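Long-range contacts in putative transcriptional regulator (Bacillus cytotoxicus NVH 391-98, PDB 3K4H), which probably acts as a LacI-type transcriptional regulator whose periplasmic-binding-protein-like domain binds a glucose-containing glycan: residues 134-139 with 148-153; 199-204 with 224-229. All coordinates share one frame; numbering follows the deposited sequence.

Contact 1: 134-139 with 148-153. With GLC (alpha-D-glucopyranose), chain C.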
loop_
_atom_site.group_PDB
_atom_site.type_symbol
_atom_site.label_atom_id
_atom_site.label_comp_id
_atom_site.label_asym_id
_atom_site.label_seq_id
_atom_site.Cartn_x
_atom_site.Cartn_y
_atom_site.Cartn_z
ATOM N N ILE A 134 17.837 18.381 -4.782
ATOM C CA ILE A 134 17.751 17.195 -3.943
ATOM C C ILE A 134 18.187 16.001 -4.787
ATOM O O ILE A 134 17.691 15.817 -5.893
ATOM C CB ILE A 134 16.306 17.027 -3.446
ATOM C CG1 ILE A 134 15.865 18.285 -2.679
ATOM C CG2 ILE A 134 16.142 15.761 -2.613
ATOM C CD1 ILE A 134 14.364 18.476 -2.591
ATOM N N ALA A 135 19.144 15.232 -4.275
ATOM C CA ALA A 135 19.693 14.064 -4.948
ATOM C C ALA A 135 19.283 12.769 -4.262
ATOM O O ALA A 135 18.948 12.749 -3.065
ATOM C CB ALA A 135 21.215 14.136 -5.000
ATOM N N PHE A 136 19.359 11.689 -5.043
ATOM C CA PHE A 136 18.885 10.373 -4.667
ATOM C C PHE A 136 20.058 9.474 -4.898
ATOM O O PHE A 136 20.737 9.593 -5.928
ATOM C CB PHE A 136 17.747 10.004 -5.611
ATOM C CG PHE A 136 17.409 8.556 -5.638
ATOM C CD1 PHE A 136 16.346 8.071 -4.882
ATOM C CD2 PHE A 136 18.127 7.679 -6.440
ATOM C CE1 PHE A 136 16.025 6.719 -4.899
ATOM C CE2 PHE A 136 17.831 6.320 -6.470
ATOM C CZ PHE A 136 16.779 5.828 -5.706
ATOM N N ILE A 137 20.332 8.599 -3.938
ATOM C CA ILE A 137 21.373 7.603 -4.084
ATOM C C ILE A 137 20.809 6.263 -3.678
ATOM O O ILE A 137 20.391 6.090 -2.535
ATOM C CB ILE A 137 22.549 7.842 -3.170
ATOM C CG1 ILE A 137 23.044 9.295 -3.243
ATOM C CG2 ILE A 137 23.666 6.829 -3.466
ATOM C CD1 ILE A 137 24.165 9.576 -2.220
ATOM N N GLY A 138 20.818 5.312 -4.615
ATOM C CA GLY A 138 20.302 3.994 -4.344
ATOM C C GLY A 138 21.238 2.871 -4.698
ATOM O O GLY A 138 22.389 3.110 -5.093
ATOM N N GLY A 139 20.725 1.642 -4.530
ATOM C CA GLY A 139 21.397 0.423 -4.954
ATOM C C GLY A 139 20.992 0.150 -6.385
ATOM O O GLY A 139 20.743 1.097 -7.166
ATOM N N ASP A 148 10.890 2.188 -6.674
ATOM C CA ASP A 148 9.771 2.796 -5.971
ATOM C C ASP A 148 10.201 4.042 -5.221
ATOM O O ASP A 148 9.532 5.085 -5.307
ATOM C CB ASP A 148 9.168 1.827 -4.955
ATOM C CG ASP A 148 8.236 0.814 -5.576
ATOM O OD1 ASP A 148 7.992 -0.215 -4.916
ATOM O OD2 ASP A 148 7.740 1.036 -6.705
ATOM N N ARG A 149 11.304 3.910 -4.464
ATOM C CA ARG A 149 11.868 5.017 -3.695
ATOM C C ARG A 149 12.274 6.160 -4.618
ATOM O O ARG A 149 11.899 7.315 -4.369
ATOM C CB ARG A 149 12.988 4.548 -2.782
ATOM C CG ARG A 149 12.413 3.943 -1.533
ATOM C CD ARG A 149 13.429 3.399 -0.588
ATOM N NE ARG A 149 12.760 2.530 0.375
ATOM C CZ ARG A 149 13.356 1.626 1.145
ATOM N NH1 ARG A 149 14.657 1.452 1.095
ATOM N NH2 ARG A 149 12.640 0.880 1.970
ATOM N N LEU A 150 12.959 5.841 -5.713
ATOM C CA LEU A 150 13.099 6.811 -6.779
ATOM C C LEU A 150 11.780 7.437 -7.210
ATOM O O LEU A 150 11.669 8.650 -7.286
ATOM C CB LEU A 150 13.791 6.218 -7.994
ATOM C CG LEU A 150 14.095 7.292 -9.035
ATOM C CD1 LEU A 150 14.834 8.481 -8.414
ATOM C CD2 LEU A 150 14.894 6.726 -10.184
ATOM N N ALA A 151 10.781 6.610 -7.497
ATOM C CA ALA A 151 9.536 7.086 -8.112
ATOM C C ALA A 151 8.823 8.102 -7.229
ATOM O O ALA A 151 8.397 9.126 -7.706
ATOM C CB ALA A 151 8.629 5.917 -8.446
ATOM N N GLY A 152 8.724 7.805 -5.938
ATOM C CA GLY A 152 8.093 8.687 -4.957
ATOM C C GLY A 152 8.781 10.022 -4.762
ATOM O O GLY A 152 8.119 11.036 -4.635
HETATM N N MSE A 153 10.108 10.041 -4.727
HETATM C CA MSE A 153 10.802 11.306 -4.537
HETATM C C MSE A 153 10.710 12.153 -5.828
HETATM O O MSE A 153 10.521 13.388 -5.790
HETATM C CB MSE A 153 12.256 11.078 -4.119
HETATM C CG MSE A 153 13.273 11.475 -5.169
HETATM SE SE MSE A 153 14.922 12.149 -4.376
HETATM C CE MSE A 153 15.615 13.081 -5.941
HETATM C C1 GLC C . 18.683 -3.010 1.923
HETATM C C2 GLC C . 18.466 -4.431 1.429
HETATM C C3 GLC C . 17.201 -4.498 0.604
HETATM C C4 GLC C . 16.075 -4.086 1.535
HETATM C C5 GLC C . 16.246 -2.607 1.889
HETATM C C6 GLC C . 15.172 -2.174 2.905
HETATM O O1 GLC C . 19.162 -2.227 0.860
HETATM O O2 GLC C . 19.556 -4.816 0.627
HETATM O O3 GLC C . 17.040 -5.799 0.076
HETATM O O4 GLC C . 14.807 -4.287 0.950
HETATM O O5 GLC C . 17.527 -2.369 2.443
HETATM O O6 GLC C . 14.841 -0.808 2.797
#
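F136 lies against L150 and M153 in this contact, the strand-helix step of the beta-alpha-beta unit formed by strand 134-138, helix 144-159 and strand 169-171 in the periplasmic-binding-protein-like fold. The helix runs back against the strand, its segment axis 9.5 Å away and antiparallel at 172°. Chi1 of F136 (163°) sets CG anti to the backbone N. The ring meets the turn of helix around R149 and L150, where its rim atom CE1 comes within 3.3 Å of L150 N. L150 then lays CD1 over the middle of one ring face, a CH-pi contact 3.8 Å from the centroid and 11° off the normal, while its CB sits by F136 CE1 and CZ; the two side chains cross at about a right angle.

One helical turn further on is M153, a selenomethionine in this model. Its SE lies at the ring edge, near the plane and 3.8 Å from F136 CB. The chain bends at chi2, and its terminal CE reaches the strand backbone 3.4 Å from I134 O. I134 adds CG2 beside SE, so SE touches both I134 CG2 and F136 CB.

R149 sets out from the helix on the strand side, but its extended chain, CG to NE, carries the guanidinium off to the sugar pocket. NH2 also hydrogen-bonds N115 OD1, which helps fix the group's rotation. Glucose O6 sits in the guanidinium plane at its edge and accepts from both R149 NH1 (2.8 Å) and R149 NH2 (2.9 Å).

Contact 2: 199-204 with 224-229. With GLC (alpha-D-glucopyranose), chain C.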
loop_
_atom_site.group_PDB
_atom_site.type_symbol
_atom_site.label_atom_id
_atom_site.label_comp_id
_atom_site.label_asym_id
_atom_site.label_seq_id
_atom_site.Cartn_x
_atom_site.Cartn_y
_atom_site.Cartn_z
ATOM N N THR A 199 18.800 5.461 -0.034
ATOM C CA THR A 199 17.811 4.388 0.078
ATOM C C THR A 199 18.230 3.304 1.079
ATOM O O THR A 199 17.466 2.383 1.330
ATOM C CB THR A 199 17.540 3.750 -1.271
ATOM O OG1 THR A 199 18.783 3.331 -1.845
ATOM C CG2 THR A 199 16.871 4.743 -2.205
ATOM N N ASP A 200 19.420 3.457 1.675
ATOM C CA ASP A 200 19.952 2.520 2.660
ATOM C C ASP A 200 20.956 3.184 3.626
ATOM O O ASP A 200 21.882 3.866 3.189
ATOM C CB ASP A 200 20.635 1.367 1.919
ATOM C CG ASP A 200 21.135 0.281 2.846
ATOM O OD1 ASP A 200 20.576 -0.821 2.751
ATOM O OD2 ASP A 200 22.069 0.505 3.659
ATOM N N ASP A 201 20.801 2.941 4.928
ATOM C CA ASP A 201 21.703 3.470 5.958
ATOM C C ASP A 201 23.189 3.261 5.686
ATOM O O ASP A 201 23.998 4.115 6.033
ATOM C CB ASP A 201 21.332 2.919 7.335
ATOM C CG ASP A 201 20.157 3.667 7.964
ATOM O OD1 ASP A 201 19.628 4.581 7.313
ATOM O OD2 ASP A 201 19.749 3.375 9.106
ATOM N N LEU A 202 23.565 2.141 5.075
ATOM C CA LEU A 202 24.978 1.931 4.746
ATOM C C LEU A 202 25.493 3.067 3.895
ATOM O O LEU A 202 26.593 3.566 4.130
ATOM C CB LEU A 202 25.228 0.604 4.039
ATOM C CG LEU A 202 25.348 -0.556 5.027
ATOM C CD1 LEU A 202 25.734 -1.857 4.308
ATOM C CD2 LEU A 202 26.294 -0.220 6.216
ATOM N N ILE A 203 24.681 3.462 2.917
ATOM C CA ILE A 203 25.006 4.521 1.987
ATOM C C ILE A 203 24.949 5.862 2.720
ATOM O O ILE A 203 25.745 6.746 2.457
ATOM C CB ILE A 203 24.014 4.536 0.811
ATOM C CG1 ILE A 203 23.887 3.126 0.212
ATOM C CG2 ILE A 203 24.447 5.546 -0.246
ATOM C CD1 ILE A 203 22.837 2.978 -0.882
ATOM N N GLY A 204 24.000 5.997 3.642
ATOM C CA GLY A 204 23.865 7.192 4.459
ATOM C C GLY A 204 25.123 7.387 5.267
ATOM O O GLY A 204 25.677 8.486 5.334
ATOM N N ILE A 224 20.805 15.099 4.946
ATOM C CA ILE A 224 20.723 13.706 4.537
ATOM C C ILE A 224 19.515 13.066 5.213
ATOM O O ILE A 224 19.373 13.184 6.425
ATOM C CB ILE A 224 21.945 12.902 5.056
ATOM C CG1 ILE A 224 23.266 13.496 4.584
ATOM C CG2 ILE A 224 21.845 11.432 4.680
ATOM C CD1 ILE A 224 24.455 12.930 5.382
ATOM N N VAL A 225 18.667 12.378 4.453
ATOM C CA VAL A 225 17.767 11.395 5.029
ATOM C C VAL A 225 18.078 10.054 4.383
ATOM O O VAL A 225 18.399 10.016 3.181
ATOM C CB VAL A 225 16.300 11.696 4.771
ATOM C CG1 VAL A 225 15.452 10.684 5.515
ATOM C CG2 VAL A 225 15.948 13.096 5.233
ATOM N N SER A 226 17.974 8.976 5.130
ATOM C CA SER A 226 18.219 7.639 4.656
ATOM C C SER A 226 17.148 6.706 5.148
ATOM O O SER A 226 16.230 7.095 5.779
ATOM C CB SER A 226 19.561 7.149 5.109
ATOM O OG SER A 226 19.418 5.934 5.768
ATOM N N PHE A 227 17.281 5.440 4.866
ATOM C CA PHE A 227 16.250 4.480 5.151
ATOM C C PHE A 227 16.741 3.323 5.958
ATOM O O PHE A 227 17.845 2.965 5.879
ATOM C CB PHE A 227 15.760 3.886 3.866
ATOM C CG PHE A 227 14.615 4.566 3.284
ATOM C CD1 PHE A 227 13.374 4.130 3.497
ATOM C CD2 PHE A 227 14.778 5.599 2.452
ATOM C CE1 PHE A 227 12.339 4.758 2.936
ATOM C CE2 PHE A 227 13.733 6.211 1.909
ATOM C CZ PHE A 227 12.528 5.793 2.149
ATOM N N ASN A 228 15.854 2.718 6.708
ATOM C CA ASN A 228 16.087 1.521 7.488
ATOM C C ASN A 228 16.499 1.547 8.941
ATOM O O ASN A 228 16.373 0.576 9.578
ATOM C CB ASN A 228 17.270 0.842 6.855
ATOM C CG ASN A 228 16.949 0.076 5.624
ATOM O OD1 ASN A 228 17.813 -0.537 5.058
ATOM N ND2 ASN A 228 15.732 0.101 5.207
ATOM N N ASN A 229 16.835 2.648 9.542
ATOM C CA ASN A 229 17.052 2.596 10.959
ATOM C C ASN A 229 18.042 1.634 11.546
ATOM O O ASN A 229 17.793 1.031 12.539
ATOM C CB ASN A 229 15.749 2.453 11.663
ATOM C CG ASN A 229 15.832 2.843 13.072
ATOM O OD1 ASN A 229 16.867 3.177 13.563
ATOM N ND2 ASN A 229 14.740 2.789 13.738
HETATM C C1 GLC C . 18.683 -3.010 1.923
HETATM C C2 GLC C . 18.466 -4.431 1.429
HETATM C C3 GLC C . 17.201 -4.498 0.604
HETATM C C4 GLC C . 16.075 -4.086 1.535
HETATM C C5 GLC C . 16.246 -2.607 1.889
HETATM C C6 GLC C . 15.172 -2.174 2.905
HETATM O O1 GLC C . 19.162 -2.227 0.860
HETATM O O2 GLC C . 19.556 -4.816 0.627
HETATM O O3 GLC C . 17.040 -5.799 0.076
HETATM O O4 GLC C . 14.807 -4.287 0.950
HETATM O O5 GLC C . 17.527 -2.369 2.443
HETATM O O6 GLC C . 14.841 -0.808 2.797
#
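D201 and F227 meet through the backbone: D201 N gives a weak hydrogen bond to F227 O (3.1 Å). Two residues earlier, T199 O lies 3.4 Å from F227 CB. D200 and N228, both in the glycan pocket, sit beside the glucose, their carboxylate and amide planes 73° apart.

D200 serves two ends at once. Its CG is anti to the backbone N (chi1 -176°); OD1 accepts from glucose O1 at 2.7 Å and also from N25 ND2, while OD2 takes the L202 N-H at 2.6 Å, nearly along its C-O axis. D200 sits at the N-cap of helix 201-213, and L202 N to OD2 is its capping bond; the cap helps hold the sugar-binding carboxylate in place.

Further out, D201 OD2 accepts from A230 N, a bond that ties the helix start to the turn after strand 223-227. G204, with no side chain, brings its CA to 4.4 Å from S226 CB.

The contact joins helix and second strand of the beta-alpha-beta unit 195-198, 201-213, 223-227. That second strand runs between 195-198 and 241-244, and V225, pointing away from 199-204, packs on V122 and L126 of helix 115-128.

In the fold
Contacts 1 and 2 are successive pieces of one subdomain, closed one after the other along the chain, with centres about 11 Å apart. They share the mixed sheet and join directly: I137 O lies 3.0 Å from T199 N, a probable hydrogen bond, and also accepts from T199 OG1, while F136 packs on T199. A second joint is the cation-pi contact of R149 with F227, where R149 NE lies 3.4 Å from F227 CE1. Both contacts end at the same glucose, contact 1 at O6 and contact 2 at O1; the R149 side chain also comes to about 3 Å, at its nearest atoms, from another bound glucose, so R149 from contact 1 and D200 and N228 from contact 2 line part of the glycan pocket.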